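Local coordinates for protein AT5g51070/K3K7_27 (Arabidopsis thaliana, PDB 5GKM) that probably works as an ATP-hydrolysing Clp chaperone associated with the caseinolytic protease, of which this chain is the N-terminal domain, at residues A[15-20]-A[40-45]; A[23-28]-A[35-40]; A[100-105]-A[128-133]. All coordinates share one frame; numbering follows the deposited sequence. Where two conformers were deposited one is given.

Contact 1: residues A[15-20]-A[40-45]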
# COMPACT_ATOMS: atom_id res chain seq x y z
N ILE A 15 7.97 -2.48 6.77
CA ILE A 15 7.55 -1.74 7.93
C ILE A 15 7.58 -0.24 7.63
O ILE A 15 6.72 0.44 8.02
CB ILE A 15 8.43 -2.05 9.16
CG1 ILE A 15 8.31 -3.50 9.56
CG2 ILE A 15 8.12 -1.11 10.32
CD1 ILE A 15 7.04 -3.78 10.22
N ARG A 16 8.60 0.20 6.91
CA ARG A 16 8.69 1.58 6.57
C ARG A 16 7.53 2.01 5.67
O ARG A 16 6.95 3.02 5.86
CB ARG A 16 10.04 1.89 5.94
CG ARG A 16 10.31 3.32 5.60
CD ARG A 16 11.68 3.42 4.95
NE ARG A 16 12.73 2.93 5.81
CZ ARG A 16 13.57 1.99 5.46
NH1 ARG A 16 13.45 1.39 4.28
NH2 ARG A 16 14.50 1.64 6.30
N ALA A 17 7.19 1.18 4.72
CA ALA A 17 6.07 1.49 3.86
C ALA A 17 4.77 1.60 4.64
O ALA A 17 3.93 2.38 4.35
CB ALA A 17 5.92 0.42 2.76
N ILE A 18 4.63 0.72 5.59
CA ILE A 18 3.45 0.75 6.45
C ILE A 18 3.35 2.04 7.31
O ILE A 18 2.36 2.67 7.36
CB ILE A 18 3.36 -0.51 7.32
CG1 ILE A 18 3.14 -1.69 6.42
CG2 ILE A 18 2.25 -0.40 8.34
CD1 ILE A 18 3.26 -3.00 7.12
N ILE A 19 4.47 2.39 7.91
CA ILE A 19 4.53 3.65 8.65
C ILE A 19 4.26 4.84 7.71
O ILE A 19 3.59 5.77 8.08
CB ILE A 19 5.90 3.78 9.33
CG1 ILE A 19 5.98 2.78 10.46
CG2 ILE A 19 6.13 5.17 9.85
CD1 ILE A 19 7.37 2.52 10.98
N PHE A 20 4.81 4.80 6.52
CA PHE A 20 4.60 5.88 5.58
C PHE A 20 3.14 5.92 5.22
O PHE A 20 2.66 6.92 4.93
CB PHE A 20 5.46 5.82 4.32
CG PHE A 20 6.93 6.00 4.56
CD1 PHE A 20 7.40 6.52 5.72
CD2 PHE A 20 7.83 5.70 3.58
CE1 PHE A 20 8.75 6.68 5.92
CE2 PHE A 20 9.17 5.88 3.75
CZ PHE A 20 9.64 6.36 4.94
N LEU A 40 0.14 4.72 -1.38
CA LEU A 40 1.03 5.85 -1.23
C LEU A 40 2.29 5.52 -0.41
O LEU A 40 3.33 5.88 -0.76
CB LEU A 40 0.33 7.06 -0.63
CG LEU A 40 -0.80 7.69 -1.45
CD1 LEU A 40 -1.42 8.88 -0.73
CD2 LEU A 40 -0.30 8.15 -2.80
N GLY A 41 2.12 4.77 0.66
CA GLY A 41 3.25 4.38 1.45
C GLY A 41 4.26 3.52 0.71
O GLY A 41 5.41 3.66 0.87
N LEU A 42 3.74 2.61 -0.09
CA LEU A 42 4.61 1.79 -0.91
C LEU A 42 5.36 2.57 -1.95
O LEU A 42 6.48 2.33 -2.17
CB LEU A 42 3.81 0.68 -1.62
CG LEU A 42 3.22 -0.41 -0.71
CD1 LEU A 42 2.16 -1.18 -1.46
CD2 LEU A 42 4.24 -1.36 -0.12
N ILE A 43 4.67 3.49 -2.57
CA ILE A 43 5.31 4.39 -3.52
C ILE A 43 6.37 5.27 -2.86
O ILE A 43 7.44 5.39 -3.36
CB ILE A 43 4.28 5.26 -4.30
CG1 ILE A 43 3.39 4.37 -5.16
CG2 ILE A 43 4.97 6.30 -5.16
CD1 ILE A 43 2.16 5.03 -5.67
N ALA A 44 6.04 5.79 -1.70
CA ALA A 44 6.99 6.61 -1.01
C ALA A 44 8.26 5.84 -0.60
O ALA A 44 9.32 6.39 -0.52
CB ALA A 44 6.35 7.27 0.19
N GLU A 45 8.09 4.61 -0.21
CA GLU A 45 9.20 3.81 0.24
C GLU A 45 10.16 3.35 -0.87
O GLU A 45 11.32 3.23 -0.64
CB GLU A 45 8.69 2.64 1.08
CG GLU A 45 9.74 1.82 1.80
CD GLU A 45 10.49 0.88 0.88
OE1 GLU A 45 9.94 0.44 -0.10
OE2 GLU A 45 11.61 0.60 1.24
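Arg16 and Glu45 meet through matching first torsions: each has CG anti to its backbone N, at chi1 -177° for Arg16 and -171° for Glu45. The two chains then cross at about a right angle. The guanidinium and carboxylate planes are nearly coplanar. Glu45 OE2 lies in the guanidinium plane, at its edge, 3.6 Å from Arg16 NH1, so the salt bridge is a long one. Both groups have other charged partners: Arg16 NH2 pairs with Glu12, and Glu45 OE1 with Arg13. The long bridge is therefore one link in a small cluster of charges.

Beside the charged pair the helices pack closely. Their axes approach to 7.4 Å at an angle of 125°. The nearest CA atoms are those of Phe20 and Gly41. Gly41 CA also lies 3.6 Å from Ala17 O, in a CA-H...O contact. Gly41 has no side chain, and its CA comes directly against this carbonyl oxygen. Ala17 CB touches both Leu42 CD2, at 3.8 Å, and Glu45 CB, at 3.9 Å.

Phe20 packs on the same helix as these residues of 40-45. Its CB rests 3.9 Å from Gly41 CA. Its CD2 is 4.0 Å from Ala44 CB, and Glu45 N lies in the ring plane at the edge. One ring face carries Arg16 O of its own helix.

The contact joins helix 12-27 to helix 35-45 in the all-helical Clp N-terminal domain. Leu42 also packs on Pro120, Ile123 and Leu127 of helix 120-130. On helix 35-45, Leu40 and Ile43 pack on helix 59-71, while Ile18 of helix 12-27 packs on Phe95.

Contact 2: residues A[23-28]-A[35-40]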
# COMPACT_ATOMS: atom_id res chain seq x y z
N LYS A 23 1.50 8.07 7.70
CA LYS A 23 1.81 9.45 7.44
C LYS A 23 1.06 10.02 6.27
O LYS A 23 0.62 11.11 6.32
CB LYS A 23 3.27 9.65 7.15
CG LYS A 23 4.17 9.17 8.23
CD LYS A 23 4.05 9.98 9.51
CE LYS A 23 4.09 11.49 9.32
NZ LYS A 23 5.24 12.00 8.55
N GLU A 24 0.96 9.26 5.19
CA GLU A 24 0.26 9.73 4.03
C GLU A 24 -1.22 9.97 4.27
O GLU A 24 -1.78 10.90 3.79
CB GLU A 24 0.44 8.81 2.84
CG GLU A 24 1.88 8.73 2.36
CD GLU A 24 2.39 10.00 1.71
OE1 GLU A 24 1.71 10.63 0.97
OE2 GLU A 24 3.52 10.34 1.96
N ALA A 25 -1.81 9.06 5.02
CA ALA A 25 -3.21 9.18 5.37
C ALA A 25 -3.42 10.41 6.23
O ALA A 25 -4.32 11.14 6.01
CB ALA A 25 -3.71 7.92 6.08
N LYS A 26 -2.53 10.60 7.18
CA LYS A 26 -2.66 11.76 8.05
C LYS A 26 -2.57 13.04 7.26
O LYS A 26 -3.31 13.95 7.46
CB LYS A 26 -1.56 11.75 9.11
CG LYS A 26 -1.73 12.79 10.19
CD LYS A 26 -2.94 12.53 11.05
CE LYS A 26 -3.26 13.66 12.03
NZ LYS A 26 -4.65 13.64 12.52
N SER A 27 -1.60 13.07 6.37
CA SER A 27 -1.52 14.33 5.48
C SER A 27 -2.81 14.81 4.68
O SER A 27 -3.06 15.90 4.36
CB SER A 27 -0.32 14.25 4.56
OG SER A 27 -0.45 13.21 3.60
N LEU A 28 -3.56 13.74 4.41
CA LEU A 28 -4.79 13.88 3.67
C LEU A 28 -5.95 14.20 4.58
O LEU A 28 -7.05 14.32 4.13
CB LEU A 28 -5.10 12.67 2.81
CG LEU A 28 -4.14 12.47 1.68
CD1 LEU A 28 -4.14 11.03 1.21
CD2 LEU A 28 -4.37 13.40 0.55
N THR A 35 -6.71 1.49 1.60
CA THR A 35 -5.76 0.87 0.70
C THR A 35 -5.07 1.83 -0.24
O THR A 35 -4.01 1.58 -0.65
CB THR A 35 -6.31 -0.37 -0.02
OG1 THR A 35 -7.51 -0.06 -0.68
CG2 THR A 35 -6.52 -1.42 0.97
N GLN A 36 -5.75 2.90 -0.60
CA GLN A 36 -5.09 3.92 -1.40
C GLN A 36 -3.92 4.59 -0.64
O GLN A 36 -3.00 5.04 -1.20
CB GLN A 36 -6.07 4.95 -1.98
CG GLN A 36 -6.67 5.91 -0.96
CD GLN A 36 -7.92 5.38 -0.30
OE1 GLN A 36 -8.19 4.21 -0.29
NE2 GLN A 36 -8.70 6.29 0.22
N HIS A 37 -4.07 4.69 0.66
CA HIS A 37 -3.01 5.19 1.49
C HIS A 37 -1.83 4.27 1.59
O HIS A 37 -0.72 4.67 1.64
CB HIS A 37 -3.52 5.63 2.85
CG HIS A 37 -4.76 6.44 2.78
ND1 HIS A 37 -5.90 6.10 3.41
CD2 HIS A 37 -5.03 7.61 2.10
CE1 HIS A 37 -6.83 7.00 3.14
NE2 HIS A 37 -6.30 7.93 2.34
N LEU A 38 -2.14 2.99 1.66
CA LEU A 38 -1.10 1.98 1.62
C LEU A 38 -0.33 2.07 0.29
O LEU A 38 0.84 1.92 0.25
CB LEU A 38 -1.71 0.60 1.80
CG LEU A 38 -0.69 -0.52 1.79
CD1 LEU A 38 0.39 -0.37 2.86
CD2 LEU A 38 -1.40 -1.85 1.91
N LEU A 39 -1.06 2.33 -0.77
CA LEU A 39 -0.41 2.48 -2.05
C LEU A 39 0.57 3.64 -2.00
O LEU A 39 1.64 3.52 -2.45
CB LEU A 39 -1.44 2.68 -3.16
CG LEU A 39 -0.87 2.98 -4.54
CD1 LEU A 39 -0.01 1.85 -5.07
CD2 LEU A 39 -2.02 3.26 -5.48
N LEU A 40 0.14 4.72 -1.38
CA LEU A 40 1.03 5.85 -1.23
C LEU A 40 2.29 5.52 -0.41
O LEU A 40 3.33 5.88 -0.76
CB LEU A 40 0.33 7.06 -0.63
CG LEU A 40 -0.80 7.69 -1.45
CD1 LEU A 40 -1.42 8.88 -0.73
CD2 LEU A 40 -0.30 8.15 -2.80
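His37 and Ala25 form the centre of this contact, at the closest approach of the two backbones. The His37 side chain can be followed outward. Its CB lies 4.0 Å from Ala25 CB. CG is anti to the carbonyl carbon (chi1 -45°) and comes to 3.8 Å from the same methyl. Ala25 CB sits over one ring face, 4.0 Å from the ring centroid and 22° off the normal, a CH-pi contact. The opposite face is covered by CG of the neighbouring Gln36, so the imidazole is held between two aliphatic groups. ND1 also borders Ala25 CB, and it is hydrogen-bonded to Tyr34 N, which helps fix the ring rotation. At the ring edge CD2 meets Leu28 CD1 at 3.6 Å, and NE2 lies 3.9 Å from the same methyl carbon.

Leu28 CD1 has a second neighbour in Leu40 CD1, at 4.0 Å. It thus touches both the imidazole edge and Leu40. Glu24 crosses Leu40 at about a right angle. Its aliphatic part does most of the packing, with CG 3.8 Å from Leu40 CB. The chain bends at chi2. OE1 of the buried carboxylate forms a salt bridge with Arg63 NE, and OE2 is hydrogen-bonded as well. Leu28 also packs on Val66 and Trp67 of helix 59-71.

Two consecutive helices, joined by a short loop and crossing at 118°, meet here. The C-terminal end of helix 12-27 packs on the start of helix 35-45, as part of the helical bundle of the Clp N-terminal domain.

Contact 3: residues A[100-105]-A[128-133]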
# COMPACT_ATOMS: atom_id res chain seq x y z
N LYS A 100 -6.19 -4.36 6.32
CA LYS A 100 -5.80 -5.52 7.06
C LYS A 100 -5.87 -6.79 6.20
O LYS A 100 -5.13 -7.71 6.37
CB LYS A 100 -6.64 -5.69 8.32
CG LYS A 100 -6.38 -4.61 9.37
CD LYS A 100 -7.31 -4.80 10.57
CE LYS A 100 -7.19 -3.78 11.68
NZ LYS A 100 -5.87 -3.83 12.33
N ARG A 101 -6.83 -6.81 5.33
CA ARG A 101 -7.01 -7.92 4.43
C ARG A 101 -5.78 -8.01 3.54
O ARG A 101 -5.29 -9.04 3.30
CB ARG A 101 -8.27 -7.75 3.63
CG ARG A 101 -8.49 -8.83 2.63
CD ARG A 101 -9.90 -8.88 2.07
NE ARG A 101 -9.91 -9.71 0.86
CZ ARG A 101 -10.85 -9.76 -0.07
NH1 ARG A 101 -11.95 -9.06 0.03
NH2 ARG A 101 -10.69 -10.52 -1.14
N VAL A 102 -5.32 -6.86 3.08
CA VAL A 102 -4.15 -6.85 2.24
C VAL A 102 -2.92 -7.40 2.96
O VAL A 102 -2.14 -8.12 2.41
CB VAL A 102 -3.90 -5.43 1.68
CG1 VAL A 102 -2.50 -5.27 1.10
CG2 VAL A 102 -4.96 -5.10 0.65
N PHE A 103 -2.76 -7.00 4.20
CA PHE A 103 -1.61 -7.42 4.94
C PHE A 103 -1.67 -8.93 5.10
O PHE A 103 -0.70 -9.57 5.05
CB PHE A 103 -1.56 -6.79 6.35
CG PHE A 103 -1.27 -5.33 6.38
CD1 PHE A 103 -0.59 -4.73 5.40
CD2 PHE A 103 -1.66 -4.57 7.43
CE1 PHE A 103 -0.32 -3.39 5.41
CE2 PHE A 103 -1.39 -3.22 7.47
CZ PHE A 103 -0.70 -2.64 6.45
N GLU A 104 -2.87 -9.45 5.37
CA GLU A 104 -3.02 -10.91 5.54
C GLU A 104 -2.70 -11.61 4.24
O GLU A 104 -2.05 -12.59 4.25
CB GLU A 104 -4.39 -11.34 6.10
CG GLU A 104 -4.62 -12.86 6.12
CD GLU A 104 -3.66 -13.69 7.00
OE1 GLU A 104 -3.00 -13.14 7.86
OE2 GLU A 104 -3.58 -14.92 6.81
N ALA A 105 -3.14 -11.03 3.14
CA ALA A 105 -2.81 -11.63 1.85
C ALA A 105 -1.30 -11.65 1.61
O ALA A 105 -0.80 -12.54 1.04
CB ALA A 105 -3.49 -10.91 0.71
N PHE A 128 -2.92 -5.46 -4.94
CA PHE A 128 -3.41 -5.46 -6.30
C PHE A 128 -4.25 -6.69 -6.61
O PHE A 128 -4.57 -6.89 -7.73
CB PHE A 128 -2.24 -5.38 -7.30
CG PHE A 128 -1.40 -4.14 -7.15
CD1 PHE A 128 -1.97 -2.99 -6.70
CD2 PHE A 128 -0.05 -4.12 -7.47
CE1 PHE A 128 -1.24 -1.86 -6.53
CE2 PHE A 128 0.71 -2.97 -7.30
CZ PHE A 128 0.10 -1.86 -6.81
N THR A 129 -4.49 -7.53 -5.61
CA THR A 129 -5.36 -8.68 -5.77
C THR A 129 -6.53 -8.79 -4.83
O THR A 129 -7.47 -9.43 -5.16
CB THR A 129 -4.60 -9.99 -5.75
OG1 THR A 129 -3.88 -10.12 -4.54
CG2 THR A 129 -3.62 -10.09 -6.90
N VAL A 130 -6.44 -8.24 -3.64
CA VAL A 130 -7.51 -8.41 -2.66
C VAL A 130 -8.14 -7.16 -2.06
O VAL A 130 -8.85 -7.26 -1.09
CB VAL A 130 -7.09 -9.34 -1.50
CG1 VAL A 130 -6.60 -10.65 -2.05
CG2 VAL A 130 -6.09 -8.68 -0.60
N ASP A 131 -7.87 -5.99 -2.64
CA ASP A 131 -8.41 -4.77 -2.07
C ASP A 131 -9.84 -4.41 -2.54
O ASP A 131 -10.44 -5.18 -3.20
CB ASP A 131 -7.44 -3.57 -2.11
CG ASP A 131 -7.72 -2.60 -3.25
OD1 ASP A 131 -8.19 -3.10 -4.24
OD2 ASP A 131 -7.42 -1.42 -3.16
N ASP A 132 -10.31 -3.24 -2.15
CA ASP A 132 -11.72 -2.80 -2.35
C ASP A 132 -11.94 -2.05 -3.65
O ASP A 132 -13.01 -1.57 -3.90
CB ASP A 132 -12.29 -1.98 -1.18
CG ASP A 132 -11.59 -0.67 -0.97
OD1 ASP A 132 -10.68 -0.40 -1.70
OD2 ASP A 132 -11.99 0.08 -0.06
N GLY A 133 -10.93 -2.05 -4.49
CA GLY A 133 -10.91 -1.32 -5.71
C GLY A 133 -10.24 0.03 -5.64
O GLY A 133 -10.03 0.65 -6.62
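Val102 and Val130 mark the closest backbone approach, with CA atoms 6.1 Å apart, where the regular helix 97-112 passes the weakly bonded end of helix 120-130. Beyond that end the chain makes an Asx turn at Asp131 and leads to Gly133, the N-cap position of helix 134-142. The setting is the helical bundle of the Clp N-terminal domain.

Val130 carries most of the contact. Its CG2 lies between the backbone N and the carbonyl carbon (chi1 of CG1 -54°). CG2 touches Ala105 CB at 3.7 Å and Val102 CG2 at 4.0 Å. Val102 CG2 also reaches Asp131 CB, and these two side chains lie side by side, pointing the same way. Val102 is buried, and it also packs on Thr35 and Leu38 of helix 35-45.

Arg101 covers the more exposed side. Its chain is extended from CG to NE and crosses Val130 obliquely. CG lies 4.0 Å from Val130 CG2, and NE is 3.7 Å from Val130 CB. One face of the guanidinium covers a backbone carbonyl oxygen, Val130 O, which lies 3.3 Å from its plane and over its centre. NE is close to this oxygen, but the angle is poor for a hydrogen bond.

The Asp131 carboxylate bonds on its own side of the contact and to neighbouring helices. OD2 takes hydrogen bonds from Thr35 OG1 and Ala135 N. OD1 accepts from Gly133 N at 2.9 Å with an angle of 157° at the hydrogen, the N-H coming from above the carboxylate plane.

Overall arrangement
Contacts 1 and 2 join the same two helices, 12-27 and 35-45, at points about 9 Å apart between centres. Contact 2 is the buried one, close to the connecting loop, and is built on an aromatic ring and aliphatic carbons. Contact 1 is partly buried, with close backbone packing and a charged pair at one side. Contact 3 is also partly buried. Its centre lies about 15 Å from those of both others. It brings a helix against a weakly bonded helix end, with an arginine at its exposed side. Helix 35-45 ties contact 2 to contact 3 through Leu38 against Phe103. Ile18 on Phe103 links contacts 1 and 3.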